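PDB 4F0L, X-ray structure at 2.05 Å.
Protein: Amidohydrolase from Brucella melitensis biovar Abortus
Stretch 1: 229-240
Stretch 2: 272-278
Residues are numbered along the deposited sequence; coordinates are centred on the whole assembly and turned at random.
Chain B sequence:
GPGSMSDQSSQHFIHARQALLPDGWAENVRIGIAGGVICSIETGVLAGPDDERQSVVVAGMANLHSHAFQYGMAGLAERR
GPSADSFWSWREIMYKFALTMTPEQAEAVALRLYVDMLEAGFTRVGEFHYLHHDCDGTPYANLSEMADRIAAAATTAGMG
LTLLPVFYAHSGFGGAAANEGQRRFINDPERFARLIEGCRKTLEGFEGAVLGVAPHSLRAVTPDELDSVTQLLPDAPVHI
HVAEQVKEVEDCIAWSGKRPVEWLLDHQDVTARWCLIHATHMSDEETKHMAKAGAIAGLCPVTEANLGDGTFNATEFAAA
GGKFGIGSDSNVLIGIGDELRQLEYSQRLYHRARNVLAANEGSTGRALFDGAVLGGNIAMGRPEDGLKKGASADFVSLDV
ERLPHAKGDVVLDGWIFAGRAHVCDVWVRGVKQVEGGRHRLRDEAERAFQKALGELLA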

# COMPACT_ATOMS: atom_id res chain seq x y z
N VAL B 229 -4.35 -35.99 -11.72
CA VAL B 229 -4.46 -34.62 -12.25
C VAL B 229 -3.12 -34.11 -12.74
O VAL B 229 -3.04 -33.52 -13.82
CB VAL B 229 -5.09 -33.68 -11.21
CG1 VAL B 229 -5.01 -32.24 -11.64
CG2 VAL B 229 -6.54 -34.10 -10.96
N THR B 230 -2.07 -34.39 -12.00
CA THR B 230 -0.74 -33.86 -12.32
C THR B 230 0.01 -34.69 -13.39
O THR B 230 1.13 -34.37 -13.77
CB THR B 230 0.09 -33.67 -11.02
OG1 THR B 230 0.23 -34.92 -10.34
CG2 THR B 230 -0.62 -32.73 -10.07
N GLN B 231 -0.64 -35.74 -13.89
CA GLN B 231 -0.12 -36.54 -14.98
C GLN B 231 -0.82 -36.20 -16.30
O GLN B 231 -0.37 -36.64 -17.35
CB GLN B 231 -0.25 -38.06 -14.65
N LEU B 232 -1.89 -35.40 -16.27
CA LEU B 232 -2.64 -35.12 -17.50
C LEU B 232 -1.83 -34.40 -18.55
O LEU B 232 -1.92 -34.72 -19.73
CB LEU B 232 -3.89 -34.27 -17.22
CG LEU B 232 -5.09 -34.96 -16.61
CD1 LEU B 232 -6.16 -33.89 -16.42
CD2 LEU B 232 -5.60 -36.15 -17.46
N LEU B 233 -1.06 -33.40 -18.12
CA LEU B 233 -0.28 -32.56 -19.00
C LEU B 233 1.10 -32.44 -18.35
O LEU B 233 1.41 -31.43 -17.69
CB LEU B 233 -0.95 -31.18 -19.16
CG LEU B 233 -2.32 -31.16 -19.87
CD1 LEU B 233 -3.07 -29.84 -19.65
CD2 LEU B 233 -2.22 -31.54 -21.36
N PRO B 234 1.93 -33.50 -18.49
CA PRO B 234 3.18 -33.60 -17.75
C PRO B 234 4.19 -32.53 -18.08
O PRO B 234 5.11 -32.31 -17.31
CB PRO B 234 3.69 -35.00 -18.11
CG PRO B 234 3.02 -35.34 -19.42
CD PRO B 234 1.68 -34.68 -19.35
N ASP B 235 4.04 -31.85 -19.21
CA ASP B 235 5.00 -30.81 -19.56
C ASP B 235 4.49 -29.41 -19.25
O ASP B 235 5.15 -28.43 -19.57
CB ASP B 235 5.39 -30.91 -21.03
CG ASP B 235 6.01 -32.27 -21.36
OD1 ASP B 235 6.89 -32.73 -20.59
OD2 ASP B 235 5.61 -32.88 -22.37
N ALA B 236 3.34 -29.30 -18.62
CA ALA B 236 2.75 -27.98 -18.38
C ALA B 236 2.75 -27.72 -16.87
O ALA B 236 2.91 -28.65 -16.07
CB ALA B 236 1.33 -27.95 -18.95
N PRO B 237 2.54 -26.46 -16.47
CA PRO B 237 2.53 -26.16 -15.03
C PRO B 237 1.53 -26.90 -14.13
O PRO B 237 0.44 -27.26 -14.57
CB PRO B 237 2.24 -24.65 -14.97
CG PRO B 237 2.76 -24.12 -16.28
CD PRO B 237 2.52 -25.23 -17.28
N VAL B 238 1.92 -27.06 -12.87
CA VAL B 238 1.03 -27.50 -11.80
C VAL B 238 1.06 -26.43 -10.67
O VAL B 238 2.13 -26.10 -10.16
CB VAL B 238 1.50 -28.84 -11.23
CG1 VAL B 238 0.59 -29.30 -10.06
CG2 VAL B 238 1.60 -29.88 -12.33
N HIS B 239 -0.09 -25.89 -10.32
CA HIS B 239 -0.24 -24.95 -9.21
C HIS B 239 -1.12 -25.53 -8.14
O HIS B 239 -2.07 -26.26 -8.45
CB HIS B 239 -0.84 -23.65 -9.69
CG HIS B 239 0.09 -22.81 -10.51
ND1 HIS B 239 0.14 -21.45 -10.39
CD2 HIS B 239 0.99 -23.15 -11.51
CE1 HIS B 239 1.06 -20.97 -11.21
NE2 HIS B 239 1.58 -22.00 -11.91
N ILE B 240 -0.82 -25.21 -6.89
CA ILE B 240 -1.59 -25.71 -5.75
C ILE B 240 -1.48 -24.73 -4.59
O ILE B 240 -0.39 -24.24 -4.34
CB ILE B 240 -1.08 -27.11 -5.32
CG1 ILE B 240 -1.86 -27.67 -4.14
CG2 ILE B 240 0.41 -27.09 -4.98
CD1 ILE B 240 -1.81 -29.18 -4.01
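Stretch 2 (272-278) ARWCLIH

Stretch 2 is held on stretch 1 by the guanidinium of Arg273 and by a short parallel β-ladder that follows it. The Arg273 side chain, extended with chi1 to chi3 all t, reaches back along stretch 1 to the carbonyls of the turn-rich segment before the strand. NH2 and NH1 of Arg273 both donate to Thr230 O, at 2.8 and 3.0 Å; Arg273 NH2 also donates to Leu233 O (3.0 Å), and Arg273 NE to Ala236 O (2.9 Å). Leu233 O is shared, since it also accepts Ala236 N (3.0 Å) in the type I turn from Leu233 to Ala236. Pro234 O lies over one face of the guanidinium, 3.2 Å from Arg273 NE but at too poor an angle for a hydrogen bond; Val238 CG2 covers the opposite face, 3.3 Å from Arg273 CZ.

Beyond this anchor, strands 238-240 and 274-276 run in the same direction, their axes 13° apart and 4.7 Å at closest approach. Val238 pairs with Trp274, His239 with Cys275 and Ile240 with Leu276, at CA-CA distances of 4.8, 4.8 and 5.3 Å. The backbone bonds alternate as parallel pairing requires: Val238 N to Arg273 O (3.0 Å), Cys275 N to Val238 O (2.9 Å), Ile240 N to Cys275 O (3.2 Å) and Ile277 N to Ile240 O (2.9 Å), the last at the corner where the chain turns.

Side chains divide between the two sheet faces. On one, Val238 CG1 sits 3.6 Å above the centroid of the Trp274 six-membered ring, Ile240 CG2 approaches the ring edge at Trp274 CE3 (4.3 Å) and meets Leu276 CD2 at 3.6 Å. On the other, Cys275 CB lies 3.4 Å over the His239 ring centroid, with Cys275 SG 4.2 Å from the same centroid.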

# COMPACT_ATOMS: atom_id res chain seq x y z
N ALA B 272 10.52 -27.16 -10.88
CA ALA B 272 10.16 -25.85 -11.39
C ALA B 272 8.83 -25.85 -12.18
O ALA B 272 8.29 -24.80 -12.51
CB ALA B 272 11.30 -25.28 -12.26
N ARG B 273 8.32 -27.05 -12.47
CA ARG B 273 7.00 -27.20 -13.09
C ARG B 273 5.90 -26.75 -12.10
O ARG B 273 4.79 -26.39 -12.51
CB ARG B 273 6.83 -28.68 -13.48
CG ARG B 273 5.54 -29.07 -14.14
CD ARG B 273 5.38 -30.60 -14.15
NE ARG B 273 4.06 -30.90 -14.67
CZ ARG B 273 3.28 -31.90 -14.31
NH1 ARG B 273 3.68 -32.79 -13.42
NH2 ARG B 273 2.07 -32.00 -14.85
N TRP B 274 6.23 -26.81 -10.81
CA TRP B 274 5.28 -26.56 -9.74
C TRP B 274 5.40 -25.16 -9.24
O TRP B 274 6.51 -24.63 -9.14
CB TRP B 274 5.50 -27.52 -8.58
CG TRP B 274 5.14 -28.96 -8.88
CD1 TRP B 274 5.74 -29.85 -9.78
CD2 TRP B 274 4.05 -29.72 -8.27
NE1 TRP B 274 5.11 -31.07 -9.76
CE2 TRP B 274 4.10 -31.07 -8.88
CE3 TRP B 274 3.08 -29.44 -7.32
CZ2 TRP B 274 3.19 -32.06 -8.53
CZ3 TRP B 274 2.16 -30.45 -6.99
CH2 TRP B 274 2.23 -31.73 -7.57
N CYS B 275 4.23 -24.57 -8.94
CA CYS B 275 4.13 -23.30 -8.24
C CYS B 275 3.26 -23.50 -6.99
O CYS B 275 2.09 -23.91 -7.08
CB CYS B 275 3.55 -22.21 -9.13
SG CYS B 275 3.47 -20.60 -8.30
N LEU B 276 3.85 -23.28 -5.82
CA LEU B 276 3.13 -23.52 -4.57
C LEU B 276 2.67 -22.18 -4.13
O LEU B 276 3.49 -21.31 -3.83
CB LEU B 276 4.03 -24.16 -3.51
CG LEU B 276 4.82 -25.41 -3.89
CD1 LEU B 276 5.44 -26.06 -2.64
CD2 LEU B 276 3.96 -26.38 -4.69
N ILE B 277 1.37 -22.00 -4.11
CA ILE B 277 0.75 -20.71 -3.81
C ILE B 277 0.74 -20.46 -2.29
O ILE B 277 0.36 -21.34 -1.49
CB ILE B 277 -0.68 -20.61 -4.39
CG1 ILE B 277 -0.69 -21.03 -5.87
CG2 ILE B 277 -1.22 -19.17 -4.25
CD1 ILE B 277 0.15 -20.11 -6.76
N HIS B 278 1.17 -19.26 -1.90
CA HIS B 278 1.37 -18.88 -0.49
C HIS B 278 2.59 -19.48 0.15
O HIS B 278 3.60 -18.77 0.37
CB HIS B 278 0.10 -19.07 0.37
CG HIS B 278 -1.13 -18.45 -0.24
ND1 HIS B 278 -1.20 -17.14 -0.53
CD2 HIS B 278 -2.34 -19.02 -0.65
CE1 HIS B 278 -2.39 -16.87 -1.09
NE2 HIS B 278 -3.09 -18.03 -1.18